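Local structure of putative uncharacterized protein (Coprinopsis cinerea, 3W9A) at residues G1-D6 / G219-E224; W32-S37 / R78-P83; Q91-Y96 / A160-F165. The protein probably hydrolyses beta-glucans, as the beta-jelly-roll catalytic domain of a glycoside hydrolase family 131 enzyme. All coordinates share one frame; numbering follows the deposited sequence.

Contact 1 of 3, residues G1-D6 / G219-E224; sequences GRIVWD and GVYIEE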
loop_
_atom_site.group_PDB
_atom_site.type_symbol
_atom_site.label_atom_id
_atom_site.label_comp_id
_atom_site.label_asym_id
_atom_site.label_seq_id
_atom_site.Cartn_x
_atom_site.Cartn_y
_atom_site.Cartn_z
ATOM N N GLY A 1 3.043 13.059 -13.740
ATOM C CA GLY A 1 2.533 12.874 -15.133
ATOM C C GLY A 1 1.172 12.212 -15.154
ATOM O O GLY A 1 0.508 12.114 -14.123
ATOM N N ARG A 2 0.740 11.743 -16.318
ATOM C CA ARG A 2 -0.633 11.250 -16.408
ATOM C C ARG A 2 -0.847 9.987 -15.583
ATOM O O ARG A 2 0.040 9.115 -15.450
ATOM C CB ARG A 2 -1.114 11.072 -17.854
ATOM C CG ARG A 2 -0.362 10.079 -18.713
ATOM C CD ARG A 2 -1.108 9.809 -20.021
ATOM N NE ARG A 2 -1.165 8.378 -20.300
ATOM C CZ ARG A 2 -1.920 7.491 -19.639
ATOM N NH1 ARG A 2 -2.709 7.862 -18.630
ATOM N NH2 ARG A 2 -1.884 6.213 -19.988
ATOM N N ILE A 3 -2.038 9.921 -15.009
ATOM C CA ILE A 3 -2.367 8.867 -14.105
ATOM C C ILE A 3 -2.746 7.683 -14.959
ATOM O O ILE A 3 -3.617 7.774 -15.819
ATOM C CB ILE A 3 -3.469 9.297 -13.115
ATOM C CG1 ILE A 3 -2.920 10.446 -12.245
ATOM C CG2 ILE A 3 -3.896 8.124 -12.241
ATOM C CD1 ILE A 3 -3.925 11.072 -11.311
ATOM N N VAL A 4 -2.051 6.578 -14.730
ATOM C CA VAL A 4 -2.277 5.364 -15.484
ATOM C C VAL A 4 -3.400 4.564 -14.830
ATOM O O VAL A 4 -4.246 4.020 -15.526
ATOM C CB VAL A 4 -0.991 4.525 -15.600
ATOM C CG1 VAL A 4 -1.223 3.356 -16.531
ATOM C CG2 VAL A 4 0.173 5.389 -16.107
ATOM N N TRP A 5 -3.405 4.522 -13.490
ATOM C CA TRP A 5 -4.462 3.860 -12.723
ATOM C C TRP A 5 -4.689 4.667 -11.448
ATOM O O TRP A 5 -3.725 5.100 -10.753
ATOM C CB TRP A 5 -4.106 2.392 -12.414
ATOM C CG TRP A 5 -4.953 1.730 -11.373
ATOM C CD1 TRP A 5 -6.156 1.100 -11.570
ATOM C CD2 TRP A 5 -4.677 1.635 -9.969
ATOM N NE1 TRP A 5 -6.634 0.609 -10.377
ATOM C CE2 TRP A 5 -5.754 0.937 -9.375
ATOM C CE3 TRP A 5 -3.626 2.074 -9.158
ATOM C CZ2 TRP A 5 -5.807 0.653 -8.007
ATOM C CZ3 TRP A 5 -3.668 1.797 -7.790
ATOM C CH2 TRP A 5 -4.757 1.085 -7.226
ATOM N N ASP A 6 -5.965 4.898 -11.178
ATOM C CA ASP A 6 -6.388 5.717 -10.050
ATOM C C ASP A 6 -7.055 4.840 -8.984
ATOM O O ASP A 6 -8.151 4.294 -9.194
ATOM C CB ASP A 6 -7.307 6.833 -10.535
ATOM C CG ASP A 6 -7.503 7.926 -9.499
ATOM O OD1 ASP A 6 -7.298 7.679 -8.301
ATOM O OD2 ASP A 6 -7.912 9.029 -9.895
ATOM N N GLY A 219 -4.569 7.758 -0.705
ATOM C CA GLY A 219 -3.869 8.402 -1.810
ATOM C C GLY A 219 -3.110 7.423 -2.693
ATOM O O GLY A 219 -1.930 7.626 -2.995
ATOM N N VAL A 220 -3.798 6.358 -3.103
ATOM C CA VAL A 220 -3.170 5.303 -3.888
ATOM C C VAL A 220 -3.384 5.562 -5.373
ATOM O O VAL A 220 -4.522 5.707 -5.812
ATOM C CB VAL A 220 -3.736 3.918 -3.520
ATOM C CG1 VAL A 220 -2.976 2.823 -4.263
ATOM C CG2 VAL A 220 -3.645 3.692 -2.016
ATOM N N TYR A 221 -2.295 5.615 -6.137
ATOM C CA TYR A 221 -2.375 5.724 -7.610
ATOM C C TYR A 221 -1.035 5.427 -8.266
ATOM O O TYR A 221 -0.003 5.314 -7.587
ATOM C CB TYR A 221 -2.896 7.101 -8.055
ATOM C CG TYR A 221 -1.965 8.301 -7.835
ATOM C CD1 TYR A 221 -1.872 8.916 -6.593
ATOM C CD2 TYR A 221 -1.197 8.822 -8.888
ATOM C CE1 TYR A 221 -1.029 10.009 -6.385
ATOM C CE2 TYR A 221 -0.359 9.921 -8.690
ATOM C CZ TYR A 221 -0.285 10.507 -7.441
ATOM O OH TYR A 221 0.541 11.584 -7.249
ATOM N N ILE A 222 -1.060 5.323 -9.588
ATOM C CA ILE A 222 0.115 5.017 -10.384
ATOM C C ILE A 222 0.136 6.002 -11.540
ATOM O O ILE A 222 -0.843 6.133 -12.270
ATOM C CB ILE A 222 0.071 3.572 -10.928
ATOM C CG1 ILE A 222 0.150 2.565 -9.764
ATOM C CG2 ILE A 222 1.189 3.343 -11.951
ATOM C CD1 ILE A 222 -0.211 1.132 -10.133
ATOM N N GLU A 223 1.230 6.738 -11.664
ATOM C CA GLU A 223 1.333 7.767 -12.684
ATOM C C GLU A 223 2.597 7.574 -13.512
ATOM O O GLU A 223 3.544 6.920 -13.100
ATOM C CB GLU A 223 1.361 9.143 -12.024
ATOM C CG GLU A 223 2.634 9.374 -11.199
ATOM C CD GLU A 223 2.760 10.757 -10.637
ATOM O OE1 GLU A 223 2.135 11.703 -11.171
ATOM O OE2 GLU A 223 3.504 10.899 -9.648
ATOM N N GLU A 224 2.609 8.166 -14.691
ATOM C CA GLU A 224 3.848 8.312 -15.430
ATOM C C GLU A 224 4.636 9.466 -14.830
ATOM O O GLU A 224 4.152 10.200 -13.971
ATOM C CB GLU A 224 3.570 8.610 -16.899
ATOM C CG GLU A 224 2.838 7.508 -17.617
ATOM C CD GLU A 224 2.451 7.899 -19.043
ATOM O OE1 GLU A 224 1.916 7.017 -19.754
ATOM O OE2 GLU A 224 2.684 9.059 -19.446
HETATM O O HOH W 1 3.026 11.591 -18.337
#
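Val4 and Trp5 both turn their backbone N-H groups to the carbonyl of Ile222, with Val4 N 2.8 Å and Trp5 N 3.3 Å from Ile222 O. Ile222 N bonds back to Trp5 O, and near the chain start Glu224 N meets Arg2 O almost straight, at 168° about the hydrogen.

Charges gather at that start. The amino group of Gly1 forms a salt bridge 3.0 Å long to Glu223 OE1, which it meets from above the carboxylate plane, and it also bonds Glu224 O. Glu223 is buried, but an acid suits the place because His97 and Thr228 hold its oxygens as well. Arg2 NE lies 3.4 Å from Glu224 OE1 but well out of line with any N-H, so only charge attraction acts there, the two flat groups being turned 59° apart. A water joins Glu224 OE2 to Arg2 N. An alanine in place of Glu224 would probably leave Arg2 without this opposite charge and the water without this acceptor, and would open a gap beside Val4 CG2, now 3.7 Å from Glu224 CG.

Apolar contacts follow the strand. Trp5 CG stands anti to the backbone N (chi1 166°), which carries the indole toward Val220 and Ile222: Trp5 CZ3 is 3.7 Å from Val220 CG1, which sits at the ring edge, and Ile222 CD1 touches Trp5 CE3. Trp5 NE1 is satisfied by Thr29 O. On the other face of the sheet Ile3 CG1 rests against Tyr221, whose ring stacks on His97.

Two successive residues opposite one make this a classic beta bulge, here joining the N-terminal strand to strand 213-224 of the jelly roll.

Contact 2 of 3, residues W32-S37 / R78-P83; sequences WYIKGS and RTELIP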
loop_
_atom_site.group_PDB
_atom_site.type_symbol
_atom_site.label_atom_id
_atom_site.label_comp_id
_atom_site.label_asym_id
_atom_site.label_seq_id
_atom_site.Cartn_x
_atom_site.Cartn_y
_atom_site.Cartn_z
ATOM N N TRP A 32 -10.748 -7.862 -5.316
ATOM C CA TRP A 32 -10.911 -8.157 -3.904
ATOM C C TRP A 32 -11.206 -9.658 -3.792
ATOM O O TRP A 32 -12.346 -10.098 -3.982
ATOM C CB TRP A 32 -12.019 -7.294 -3.348
ATOM C CG TRP A 32 -12.438 -7.565 -1.927
ATOM C CD1 TRP A 32 -13.705 -7.675 -1.468
ATOM C CD2 TRP A 32 -11.579 -7.755 -0.805
ATOM N NE1 TRP A 32 -13.702 -7.919 -0.120
ATOM C CE2 TRP A 32 -12.401 -7.960 0.314
ATOM C CE3 TRP A 32 -10.184 -7.731 -0.631
ATOM C CZ2 TRP A 32 -11.890 -8.170 1.587
ATOM C CZ3 TRP A 32 -9.671 -7.923 0.655
ATOM C CH2 TRP A 32 -10.516 -8.135 1.740
ATOM N N TYR A 33 -10.140 -10.422 -3.590
ATOM C CA TYR A 33 -10.225 -11.886 -3.417
ATOM C C TYR A 33 -9.215 -12.449 -2.407
ATOM O O TYR A 33 -9.401 -13.551 -1.943
ATOM C CB TYR A 33 -10.074 -12.617 -4.757
ATOM C CG TYR A 33 -8.725 -12.460 -5.424
ATOM C CD1 TYR A 33 -7.721 -13.399 -5.247
ATOM C CD2 TYR A 33 -8.455 -11.360 -6.225
ATOM C CE1 TYR A 33 -6.476 -13.251 -5.861
ATOM C CE2 TYR A 33 -7.222 -11.204 -6.843
ATOM C CZ TYR A 33 -6.229 -12.140 -6.657
ATOM O OH TYR A 33 -5.003 -11.957 -7.282
ATOM N N ILE A 34 -8.132 -11.719 -2.102
ATOM C CA ILE A 34 -7.150 -12.182 -1.134
ATOM C C ILE A 34 -7.669 -11.786 0.254
ATOM O O ILE A 34 -7.353 -10.732 0.771
ATOM C CB ILE A 34 -5.736 -11.600 -1.416
ATOM C CG1 ILE A 34 -5.258 -12.006 -2.812
ATOM C CG2 ILE A 34 -4.719 -12.099 -0.404
ATOM C CD1 ILE A 34 -3.918 -11.412 -3.218
ATOM N N LYS A 35 -8.495 -12.641 0.840
ATOM C CA LYS A 35 -9.189 -12.308 2.065
ATOM C C LYS A 35 -9.649 -13.554 2.799
ATOM O O LYS A 35 -9.682 -14.644 2.215
ATOM C CB LYS A 35 -10.431 -11.506 1.712
ATOM C CG LYS A 35 -11.424 -12.295 0.887
ATOM C CD LYS A 35 -12.434 -11.408 0.198
ATOM C CE LYS A 35 -13.496 -12.238 -0.504
ATOM N NZ LYS A 35 -14.267 -11.417 -1.480
ATOM N N GLY A 36 -10.095 -13.360 4.041
ATOM C CA GLY A 36 -10.674 -14.432 4.834
ATOM C C GLY A 36 -12.125 -14.664 4.453
ATOM O O GLY A 36 -12.684 -13.961 3.584
ATOM N N SER A 37 -12.739 -15.627 5.133
ATOM C CA SER A 37 -14.152 -15.979 4.933
ATOM C C SER A 37 -15.139 -14.990 5.530
ATOM O O SER A 37 -16.334 -15.060 5.231
ATOM C CB SER A 37 -14.436 -17.328 5.578
ATOM O OG SER A 37 -13.678 -18.318 4.934
ATOM N N ARG A 78 -3.817 -12.140 5.996
ATOM C CA ARG A 78 -3.741 -11.414 4.721
ATOM C C ARG A 78 -5.023 -10.659 4.430
ATOM O O ARG A 78 -6.111 -11.245 4.488
ATOM C CB ARG A 78 -3.466 -12.382 3.568
ATOM C CG ARG A 78 -2.120 -13.075 3.625
ATOM C CD ARG A 78 -1.876 -13.912 2.374
ATOM N NE ARG A 78 -1.580 -13.108 1.195
ATOM C CZ ARG A 78 -1.153 -13.612 0.031
ATOM N NH1 ARG A 78 -0.999 -14.913 -0.121
ATOM N NH2 ARG A 78 -0.895 -12.821 -0.995
ATOM N N THR A 79 -4.886 -9.370 4.121
ATOM C CA THR A 79 -6.000 -8.551 3.634
ATOM C C THR A 79 -5.409 -7.659 2.584
ATOM O O THR A 79 -4.693 -6.726 2.920
ATOM C CB THR A 79 -6.600 -7.680 4.733
ATOM O OG1 THR A 79 -7.231 -8.514 5.714
ATOM C CG2 THR A 79 -7.627 -6.714 4.149
ATOM N N GLU A 80 -5.657 -7.973 1.316
ATOM C CA GLU A 80 -4.941 -7.324 0.214
ATOM C C GLU A 80 -5.877 -7.099 -0.969
ATOM O O GLU A 80 -6.591 -8.006 -1.383
ATOM C CB GLU A 80 -3.739 -8.177 -0.218
ATOM C CG GLU A 80 -3.223 -9.033 0.921
ATOM C CD GLU A 80 -2.042 -9.912 0.597
ATOM O OE1 GLU A 80 -1.683 -10.088 -0.579
ATOM O OE2 GLU A 80 -1.457 -10.434 1.568
ATOM N N LEU A 81 -5.866 -5.890 -1.501
ATOM C CA LEU A 81 -6.518 -5.604 -2.782
ATOM C C LEU A 81 -5.467 -5.559 -3.864
ATOM O O LEU A 81 -4.281 -5.400 -3.570
ATOM C CB LEU A 81 -7.223 -4.251 -2.705
ATOM C CG LEU A 81 -8.368 -4.150 -1.697
ATOM C CD1 LEU A 81 -8.465 -2.736 -1.139
ATOM C CD2 LEU A 81 -9.692 -4.582 -2.318
ATOM N N ILE A 82 -5.901 -5.687 -5.111
ATOM C CA ILE A 82 -5.018 -5.613 -6.267
ATOM C C ILE A 82 -5.620 -4.634 -7.266
ATOM O O ILE A 82 -6.836 -4.574 -7.413
ATOM C CB ILE A 82 -4.880 -6.962 -6.992
ATOM C CG1 ILE A 82 -4.544 -8.107 -6.018
ATOM C CG2 ILE A 82 -3.876 -6.878 -8.138
ATOM C CD1 ILE A 82 -3.130 -8.100 -5.492
ATOM N N PRO A 83 -4.782 -3.825 -7.918
ATOM C CA PRO A 83 -5.352 -2.939 -8.921
ATOM C C PRO A 83 -6.079 -3.707 -10.004
ATOM O O PRO A 83 -5.584 -4.733 -10.464
ATOM C CB PRO A 83 -4.126 -2.243 -9.507
ATOM C CG PRO A 83 -3.156 -2.219 -8.379
ATOM C CD PRO A 83 -3.358 -3.547 -7.692
HETATM O O HOH W 2 -7.654 -9.055 -3.586
HETATM O O HOH W 3 -8.801 -10.966 4.997
#
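Ile34 and Glu80 supply the one direct backbone hydrogen bond between residues 32-37 and 78-83: Glu80 N to Ile34 O, 3.3 Å long and fairly straight at 161°. The axes of residues 32-34 and 78-83 come within 6.2 Å but make an angle of 133°, well short of antiparallel, and an inverse gamma turn centred on Ile34 bends the first segment. Waters fill in where the backbones part. One accepts from Tyr33 N at 2.8 Å and donates to Glu80 O; another links Gly36 N to Arg78 O.

Trp32 has CG anti to its backbone N (chi1 174°), laying the indole across the second strand, where CE3 meets Leu81 CD2 at 3.6 Å and Glu80 O lies in the ring plane at the edge. Lys35 CD lies over one face of this ring, toward its rim, a fitting use of a long aliphatic chain, while Trp32 NE1 is bonded to Thr40. On the other side Arg78 grips Glu80 side-on, with NE 2.7 Å from Glu80 OE2 and NH2 2.9 Å from Glu80 OE1. Ile34 packs against this ion pair: its CG2 branch lies over one guanidinium face, 3.7 Å from Arg78 NE, and also touches the Glu80 carboxylate. His200 is a further partner of Glu80 OE1, and Asn73 binds Arg78 NH1. The Tyr33 hydroxyl and, weakly, Arg78 bond glycerol, probably from the crystallisation liquor, which may mark a pocket.

Strand 77-83 runs between strands 30-34 and 203-205, with backbone bonds to Val203 and to Val201 of strand 199-201. Trp32, Thr79 and Leu81 pack on Leu44 of strand 44-47 in the other sheet, while Ile34 and Ile82 touch His200.

Contact 3 of 3, residues Q91-Y96 / A160-F165; sequences QGNLFY and AYDIDF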
loop_
_atom_site.group_PDB
_atom_site.type_symbol
_atom_site.label_atom_id
_atom_site.label_comp_id
_atom_site.label_asym_id
_atom_site.label_seq_id
_atom_site.Cartn_x
_atom_site.Cartn_y
_atom_site.Cartn_z
ATOM N N GLN A 91 5.510 -1.138 -17.799
ATOM C CA GLN A 91 6.425 -0.633 -18.820
ATOM C C GLN A 91 6.820 0.810 -18.534
ATOM O O GLN A 91 6.063 1.565 -17.923
ATOM C CB GLN A 91 5.788 -0.726 -20.201
ATOM C CG GLN A 91 4.677 0.269 -20.435
ATOM C CD GLN A 91 4.029 0.112 -21.784
ATOM O OE1 GLN A 91 2.883 0.538 -22.004
ATOM N NE2 GLN A 91 4.752 -0.474 -22.696
ATOM N N GLY A 92 8.001 1.195 -19.007
ATOM C CA GLY A 92 8.494 2.544 -18.840
ATOM C C GLY A 92 8.861 2.829 -17.406
ATOM O O GLY A 92 9.180 1.915 -16.650
ATOM N N ASN A 93 8.808 4.101 -17.042
ATOM C CA ASN A 93 9.078 4.549 -15.687
ATOM C C ASN A 93 7.768 4.998 -15.048
ATOM O O ASN A 93 7.141 5.947 -15.495
ATOM C CB ASN A 93 10.124 5.678 -15.724
ATOM C CG ASN A 93 10.449 6.246 -14.356
ATOM O OD1 ASN A 93 10.348 5.570 -13.329
ATOM N ND2 ASN A 93 10.886 7.489 -14.344
ATOM N N LEU A 94 7.333 4.280 -14.018
ATOM C CA LEU A 94 6.054 4.565 -13.362
ATOM C C LEU A 94 6.262 4.759 -11.883
ATOM O O LEU A 94 7.202 4.241 -11.301
ATOM C CB LEU A 94 5.032 3.420 -13.567
ATOM C CG LEU A 94 4.685 3.060 -15.014
ATOM C CD1 LEU A 94 3.762 1.862 -15.100
ATOM C CD2 LEU A 94 4.075 4.264 -15.730
ATOM N N PHE A 95 5.337 5.483 -11.284
ATOM C CA PHE A 95 5.443 5.873 -9.893
ATOM C C PHE A 95 4.225 5.363 -9.173
ATOM O O PHE A 95 3.091 5.728 -9.501
ATOM C CB PHE A 95 5.576 7.393 -9.786
ATOM C CG PHE A 95 6.806 7.922 -10.468
ATOM C CD1 PHE A 95 6.809 8.186 -11.832
ATOM C CD2 PHE A 95 7.986 8.109 -9.750
ATOM C CE1 PHE A 95 7.959 8.656 -12.453
ATOM C CE2 PHE A 95 9.133 8.576 -10.373
ATOM C CZ PHE A 95 9.116 8.855 -11.720
ATOM N N TYR A 96 4.470 4.488 -8.208
ATOM C CA TYR A 96 3.386 3.850 -7.489
ATOM C C TYR A 96 3.232 4.596 -6.175
ATOM O O TYR A 96 4.075 4.444 -5.273
ATOM C CB TYR A 96 3.710 2.384 -7.219
ATOM C CG TYR A 96 3.483 1.399 -8.343
ATOM C CD1 TYR A 96 4.031 1.591 -9.599
ATOM C CD2 TYR A 96 2.720 0.239 -8.124
ATOM C CE1 TYR A 96 3.833 0.664 -10.615
ATOM C CE2 TYR A 96 2.523 -0.687 -9.122
ATOM C CZ TYR A 96 3.085 -0.481 -10.367
ATOM O OH TYR A 96 2.870 -1.427 -11.349
ATOM N N ALA A 160 6.377 6.953 -2.791
ATOM C CA ALA A 160 6.243 6.481 -4.152
ATOM C C ALA A 160 7.416 5.575 -4.530
ATOM O O ALA A 160 8.600 5.888 -4.281
ATOM C CB ALA A 160 6.079 7.639 -5.123
ATOM N N TYR A 161 7.073 4.419 -5.106
ATOM C CA TYR A 161 8.041 3.556 -5.735
ATOM C C TYR A 161 8.297 4.099 -7.149
ATOM O O TYR A 161 7.396 4.203 -7.966
ATOM C CB TYR A 161 7.539 2.112 -5.821
ATOM C CG TYR A 161 7.140 1.427 -4.525
ATOM C CD1 TYR A 161 7.629 1.845 -3.280
ATOM C CD2 TYR A 161 6.295 0.329 -4.551
ATOM C CE1 TYR A 161 7.273 1.193 -2.107
ATOM C CE2 TYR A 161 5.948 -0.341 -3.395
ATOM C CZ TYR A 161 6.429 0.090 -2.168
ATOM O OH TYR A 161 6.056 -0.586 -1.019
ATOM N N ASP A 162 9.541 4.466 -7.410
ATOM C CA ASP A 162 9.981 5.003 -8.689
ATOM C C ASP A 162 10.532 3.810 -9.433
ATOM O O ASP A 162 11.682 3.425 -9.204
ATOM C CB ASP A 162 11.084 6.031 -8.392
ATOM C CG ASP A 162 11.696 6.649 -9.633
ATOM O OD1 ASP A 162 11.698 6.024 -10.713
ATOM O OD2 ASP A 162 12.184 7.798 -9.498
ATOM N N ILE A 163 9.702 3.193 -10.278
ATOM C CA ILE A 163 10.055 1.926 -10.910
ATOM C C ILE A 163 10.384 2.170 -12.382
ATOM O O ILE A 163 9.570 2.727 -13.130
ATOM C CB ILE A 163 8.931 0.868 -10.779
ATOM C CG1 ILE A 163 8.558 0.670 -9.298
ATOM C CG2 ILE A 163 9.379 -0.455 -11.370
ATOM C CD1 ILE A 163 7.328 -0.186 -9.063
ATOM N N ASP A 164 11.607 1.806 -12.763
ATOM C CA ASP A 164 12.036 1.826 -14.164
ATOM C C ASP A 164 11.951 0.391 -14.649
ATOM O O ASP A 164 12.816 -0.432 -14.339
ATOM C CB ASP A 164 13.464 2.356 -14.271
ATOM C CG ASP A 164 13.922 2.551 -15.711
ATOM O OD1 ASP A 164 14.825 3.381 -15.917
ATOM O OD2 ASP A 164 13.407 1.883 -16.627
ATOM N N PHE A 165 10.884 0.082 -15.384
ATOM C CA PHE A 165 10.628 -1.279 -15.842
ATOM C C PHE A 165 11.535 -1.683 -17.025
ATOM O O PHE A 165 11.662 -2.850 -17.323
ATOM C CB PHE A 165 9.131 -1.452 -16.192
ATOM C CG PHE A 165 8.231 -1.397 -14.993
ATOM C CD1 PHE A 165 8.079 -2.510 -14.175
ATOM C CD2 PHE A 165 7.556 -0.236 -14.655
ATOM C CE1 PHE A 165 7.253 -2.475 -13.058
ATOM C CE2 PHE A 165 6.738 -0.193 -13.539
ATOM C CZ PHE A 165 6.583 -1.316 -12.736
#
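Leu94 pairs with Ile163, and Tyr96 with Tyr161, in two hydrogen-bonded antiparallel pairs that place strands 93-101 and 157-164 side by side in one sheet of the beta-jelly roll. Each pair has a bond in both directions; Leu94 N is 2.9 Å from Ile163 O, and Tyr96 N 2.9 Å from Tyr161 O.

The face bearing these four residues is tightly packed. Ile163 CD1 sits over the Tyr96 ring, 4.1 Å from its centroid and 24° off the normal, a CH-pi contact made by the terminal methyl of isoleucine's longer arm, offset toward the ring's rim. Phe165 lies beside it: Ile163 CG2 stands only 3.2 Å above the centre of its ring, Tyr96 CE1 meets the ring edge, and Leu94 CD1 is 3.9 Å from Phe165 CE2. The Tyr96 hydroxyl bonds Leu89 O and that of Tyr161 bonds Met117 O, so both polar ends have partners.

The opposite face is more polar, yet part of it is buried. Asp162 CG is anti to the backbone N (chi1 178°), which sets the carboxylate alongside Phe95, with OD2 3.3 Å from Phe95 CE2. Trp173 and Lys183 hold the same oxygen and would probably stabilise its negative charge.

Toward Gln91 the contact thins out to solvent, with Gln91 and Asn93 exposed and the partly exposed Asp164 bonded to Ala167 N. Gly92 turns the chain there with a positive phi of 70°, easy for a residue lacking CB. Its carbonyl closes the ladder: Gly92 O accepts from Phe165 N at 2.8 Å and also lies at the edge of that residue's ring, 3.4 Å from Phe165 CD2.

Contacts 1 and 3 belong to one antiparallel sheet, their centres 10 Å apart, because strand 213-224 pairs with both strand 3-6 and strand 93-101. Glu223 O probably accepts a hydrogen bond from Phe95 N, and Ile222 packs on Tyr96. Contact 2 lies in the second sheet, its centre 21 Å from contact 1 and 23 Å from contact 3, though Trp5 touches Pro83 at the end of strand 77-83. Along the chain, contacts 2 and 3 come in series inside the long loop closed by contact 1. The first strand is thus fixed to the last, the segments of contact 1 lying 213 residues apart at their closest ends, and distant parts of the sequence build a single two-sheet domain.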